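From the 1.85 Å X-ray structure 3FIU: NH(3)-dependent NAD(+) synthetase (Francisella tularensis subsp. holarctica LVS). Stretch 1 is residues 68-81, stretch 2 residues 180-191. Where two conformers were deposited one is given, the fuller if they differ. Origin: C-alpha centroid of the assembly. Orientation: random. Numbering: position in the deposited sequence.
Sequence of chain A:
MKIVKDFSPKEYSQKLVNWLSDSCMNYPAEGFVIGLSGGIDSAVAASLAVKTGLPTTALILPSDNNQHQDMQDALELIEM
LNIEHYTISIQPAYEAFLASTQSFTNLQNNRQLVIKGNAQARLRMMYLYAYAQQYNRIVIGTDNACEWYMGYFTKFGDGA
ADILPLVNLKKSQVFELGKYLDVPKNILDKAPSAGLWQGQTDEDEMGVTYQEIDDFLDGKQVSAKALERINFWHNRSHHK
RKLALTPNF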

# COMPACT_ATOMS: atom_id res chain seq x y z
N HIS A 68 19.62 10.90 -15.26
CA HIS A 68 20.73 11.13 -14.37
C HIS A 68 20.67 12.51 -13.66
O HIS A 68 21.09 12.65 -12.49
CB HIS A 68 22.04 10.89 -15.11
CG HIS A 68 23.25 10.97 -14.24
ND1 HIS A 68 23.53 10.02 -13.28
CD2 HIS A 68 24.24 11.89 -14.17
CE1 HIS A 68 24.65 10.35 -12.66
NE2 HIS A 68 25.10 11.48 -13.17
N GLN A 69 20.13 13.52 -14.34
CA GLN A 69 20.07 14.87 -13.75
C GLN A 69 19.19 14.91 -12.52
O GLN A 69 19.41 15.71 -11.61
CB GLN A 69 19.54 15.88 -14.77
CG GLN A 69 19.66 17.33 -14.29
CD GLN A 69 21.06 17.66 -13.84
OE1 GLN A 69 22.03 17.41 -14.56
NE2 GLN A 69 21.19 18.21 -12.63
N ASP A 70 18.18 14.05 -12.50
CA ASP A 70 17.23 14.04 -11.40
C ASP A 70 17.86 13.44 -10.14
O ASP A 70 17.61 13.92 -9.05
CB ASP A 70 15.94 13.33 -11.81
CG ASP A 70 15.15 14.11 -12.86
OD1 ASP A 70 15.30 15.37 -12.97
OD2 ASP A 70 14.38 13.48 -13.58
N MET A 71 18.68 12.39 -10.31
CA MET A 71 19.48 11.88 -9.22
C MET A 71 20.45 12.94 -8.73
O MET A 71 20.62 13.11 -7.52
CB MET A 71 20.26 10.63 -9.62
CG MET A 71 21.03 9.99 -8.47
SD MET A 71 22.21 8.75 -9.06
CE MET A 71 23.50 9.86 -9.54
N GLN A 72 21.10 13.65 -9.67
CA GLN A 72 22.10 14.68 -9.30
C GLN A 72 21.48 15.83 -8.51
O GLN A 72 22.07 16.31 -7.54
CB GLN A 72 22.90 15.18 -10.53
CG GLN A 72 23.64 14.04 -11.23
CD GLN A 72 24.41 14.46 -12.46
OE1 GLN A 72 25.60 14.14 -12.57
NE2 GLN A 72 23.75 15.11 -13.42
N ASP A 73 20.29 16.26 -8.93
CA ASP A 73 19.58 17.33 -8.21
C ASP A 73 19.16 16.91 -6.81
O ASP A 73 19.25 17.69 -5.86
CB ASP A 73 18.34 17.76 -9.00
CG ASP A 73 18.68 18.59 -10.25
OD1 ASP A 73 17.75 18.78 -11.09
OD2 ASP A 73 19.84 19.01 -10.40
N ALA A 74 18.69 15.67 -6.68
CA ALA A 74 18.35 15.13 -5.35
C ALA A 74 19.60 15.11 -4.44
O ALA A 74 19.55 15.46 -3.27
CB ALA A 74 17.77 13.72 -5.48
N LEU A 75 20.72 14.65 -5.01
CA LEU A 75 22.00 14.62 -4.29
C LEU A 75 22.42 16.02 -3.89
O LEU A 75 22.86 16.23 -2.76
CB LEU A 75 23.10 13.99 -5.15
CG LEU A 75 23.25 12.47 -5.06
CD1 LEU A 75 24.29 11.96 -6.10
CD2 LEU A 75 23.63 12.07 -3.63
N GLU A 76 22.26 16.97 -4.80
CA GLU A 76 22.56 18.35 -4.48
C GLU A 76 21.77 18.84 -3.25
O GLU A 76 22.34 19.44 -2.33
CB GLU A 76 22.32 19.28 -5.67
CG GLU A 76 22.77 20.70 -5.33
CD GLU A 76 22.69 21.66 -6.49
OE1 GLU A 76 22.89 21.21 -7.64
OE2 GLU A 76 22.42 22.85 -6.24
N LEU A 77 20.46 18.59 -3.24
CA LEU A 77 19.64 18.91 -2.06
C LEU A 77 20.09 18.23 -0.76
O LEU A 77 20.19 18.89 0.29
CB LEU A 77 18.16 18.60 -2.33
CG LEU A 77 17.20 18.98 -1.19
CD1 LEU A 77 17.16 20.52 -0.98
CD2 LEU A 77 15.83 18.38 -1.49
N ILE A 78 20.37 16.93 -0.83
CA ILE A 78 20.89 16.17 0.30
C ILE A 78 22.18 16.83 0.86
O ILE A 78 22.33 16.97 2.08
CB ILE A 78 21.11 14.71 -0.11
CG1 ILE A 78 19.76 13.94 -0.17
CG2 ILE A 78 22.14 14.00 0.79
CD1 ILE A 78 19.87 12.62 -0.98
N GLU A 79 23.11 17.19 -0.03
CA GLU A 79 24.36 17.87 0.37
C GLU A 79 24.07 19.16 1.14
O GLU A 79 24.68 19.45 2.17
CB GLU A 79 25.26 18.13 -0.85
CG GLU A 79 25.94 16.83 -1.39
CD GLU A 79 26.27 16.85 -2.89
OE1 GLU A 79 26.20 17.92 -3.53
OE2 GLU A 79 26.60 15.77 -3.44
N MET A 80 23.12 19.94 0.61
CA MET A 80 22.73 21.21 1.23
C MET A 80 22.11 21.02 2.63
O MET A 80 22.33 21.82 3.55
CB MET A 80 21.75 21.93 0.29
CG MET A 80 21.19 23.23 0.84
SD MET A 80 20.01 23.99 -0.32
CE MET A 80 18.67 24.22 0.83
N LEU A 81 21.31 19.96 2.75
CA LEU A 81 20.58 19.65 3.97
C LEU A 81 21.42 18.90 4.98
O LEU A 81 21.04 18.82 6.15
CB LEU A 81 19.37 18.79 3.62
CG LEU A 81 17.97 19.40 3.44
CD1 LEU A 81 17.93 20.94 3.34
CD2 LEU A 81 17.18 18.70 2.33
N TYR A 180 10.97 29.63 -0.79
CA TYR A 180 11.22 30.06 0.60
C TYR A 180 12.27 29.19 1.31
O TYR A 180 13.03 29.68 2.13
CB TYR A 180 9.89 30.06 1.39
CG TYR A 180 10.04 30.36 2.86
CD1 TYR A 180 10.31 31.66 3.29
CD2 TYR A 180 9.96 29.35 3.82
CE1 TYR A 180 10.47 31.95 4.64
CE2 TYR A 180 10.13 29.63 5.17
CZ TYR A 180 10.39 30.95 5.57
OH TYR A 180 10.54 31.27 6.90
N LEU A 181 12.30 27.89 0.97
CA LEU A 181 13.18 26.93 1.62
C LEU A 181 14.53 26.75 0.89
O LEU A 181 15.30 25.82 1.20
CB LEU A 181 12.47 25.59 1.74
CG LEU A 181 11.17 25.58 2.57
CD1 LEU A 181 10.41 24.26 2.30
CD2 LEU A 181 11.47 25.80 4.04
N ASP A 182 14.78 27.62 -0.08
CA ASP A 182 16.03 27.65 -0.83
C ASP A 182 16.37 26.34 -1.53
O ASP A 182 17.52 25.92 -1.56
CB ASP A 182 17.19 28.12 0.08
CG ASP A 182 16.89 29.46 0.78
OD1 ASP A 182 16.41 30.40 0.11
OD2 ASP A 182 17.11 29.56 1.99
N VAL A 183 15.34 25.70 -2.09
CA VAL A 183 15.53 24.48 -2.83
C VAL A 183 16.33 24.85 -4.08
O VAL A 183 16.07 25.90 -4.65
CB VAL A 183 14.12 23.86 -3.17
CG1 VAL A 183 14.17 22.89 -4.31
CG2 VAL A 183 13.49 23.20 -1.91
N PRO A 184 17.33 24.04 -4.49
CA PRO A 184 18.11 24.39 -5.69
C PRO A 184 17.30 24.78 -6.92
O PRO A 184 16.28 24.16 -7.29
CB PRO A 184 18.91 23.12 -5.96
CG PRO A 184 19.17 22.63 -4.59
CD PRO A 184 17.84 22.79 -3.89
N LYS A 185 17.80 25.83 -7.56
CA LYS A 185 17.17 26.42 -8.74
C LYS A 185 16.69 25.44 -9.81
O LYS A 185 15.59 25.61 -10.33
CB LYS A 185 18.13 27.44 -9.35
CG LYS A 185 17.62 28.10 -10.61
CD LYS A 185 18.59 29.18 -11.09
CE LYS A 185 18.17 29.77 -12.45
NZ LYS A 185 16.79 30.38 -12.38
N ASN A 186 17.50 24.43 -10.18
CA ASN A 186 17.04 23.48 -11.21
C ASN A 186 15.79 22.71 -10.83
O ASN A 186 14.98 22.37 -11.71
CB ASN A 186 18.11 22.49 -11.66
CG ASN A 186 17.78 21.90 -13.01
OD1 ASN A 186 17.60 22.63 -13.98
ND2 ASN A 186 17.64 20.59 -13.07
N ILE A 187 15.63 22.45 -9.54
CA ILE A 187 14.42 21.76 -9.04
C ILE A 187 13.22 22.71 -9.13
O ILE A 187 12.14 22.30 -9.57
CB ILE A 187 14.65 21.28 -7.61
CG1 ILE A 187 15.78 20.22 -7.62
CG2 ILE A 187 13.34 20.70 -6.98
CD1 ILE A 187 16.20 19.77 -6.20
N LEU A 188 13.43 23.97 -8.74
CA LEU A 188 12.40 25.01 -8.90
C LEU A 188 11.94 25.15 -10.36
O LEU A 188 10.77 25.35 -10.61
CB LEU A 188 12.90 26.38 -8.39
CG LEU A 188 13.17 26.53 -6.87
CD1 LEU A 188 13.65 27.94 -6.51
CD2 LEU A 188 11.94 26.16 -6.02
N ASP A 189 12.88 25.07 -11.29
CA ASP A 189 12.62 25.44 -12.68
C ASP A 189 12.20 24.29 -13.59
O ASP A 189 11.66 24.55 -14.68
CB ASP A 189 13.85 26.12 -13.31
CG ASP A 189 14.16 27.46 -12.67
OD1 ASP A 189 13.37 27.95 -11.84
OD2 ASP A 189 15.23 28.03 -12.99
N LYS A 190 12.47 23.05 -13.17
CA LYS A 190 12.24 21.90 -14.05
C LYS A 190 10.76 21.58 -14.18
O LYS A 190 9.97 21.97 -13.32
CB LYS A 190 13.04 20.65 -13.62
CG LYS A 190 12.57 19.95 -12.36
CD LYS A 190 13.27 18.54 -12.16
CE LYS A 190 14.78 18.65 -11.95
NZ LYS A 190 15.39 17.46 -11.25
N ALA A 191 10.40 20.91 -15.26
CA ALA A 191 9.03 20.41 -15.45
C ALA A 191 8.71 19.29 -14.45
O ALA A 191 9.47 18.30 -14.38
CB ALA A 191 8.87 19.87 -16.90

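Helix 68-81 packs against a segment that runs from a loop through the short helix 185-189 to Lys190, just beyond it. The two helix axes approach to 10.1 Å, and their N-to-C directions differ by 127°. The contact buries 470 Å², both sides summed.

The charged interactions gather around Lys190. Lys190 NZ forms salt bridges with Asp70 OD1 at 2.7 Å and with Asp73 OD1 at 2.7 Å. The two aspartates are three positions apart, a little under one helical turn, so both carboxylates reach the same ammonium group. The CA-to-CB bond of Asp70 points sideways, but the end of its side chain comes nearer to the other stretch. Lys190 NZ is also hydrogen-bonded elsewhere in the structure.

Asp73 is the hub of the hydrogen bonding. Asn186 ND2 donates to Asp73 OD1 at 2.7 Å, with an N-H...acceptor angle of 163°, which is close to straight. OD1 therefore serves both Asn186 and Lys190. The other carboxylate oxygen is used within the helix: Gln69 NE2 donates to Asp73 OD2 at 2.7 Å. Both oxygens of this buried side chain are thus engaged.

Apolar contacts continue along the helix. The backbones are close here: Asp73 CA is 6.9 Å from Ile187 CA, and Leu77 CA is 6.7 Å from Pro184 CA. Ile187 CD1 lies 4.5 Å from Leu77 CB. The CA-to-CB bond of Pro184, at the N-cap position of the short helix, points toward helix 68-81. Pro184 CD is 3.8 Å from Leu77 CD1 and 4.3 Å from Met80 SD.

Other close contacts pair carbon with oxygen. Asp73 O is 3.7 Å from Ile187 CD1. Glu76 OE2 is 3.5 Å from Pro184 CB. The Met80 side chain, t at chi1 and chi2, reaches the loop, where Met80 CE lies 3.2 Å from Asp182 O and 3.7 Å from Leu181 O.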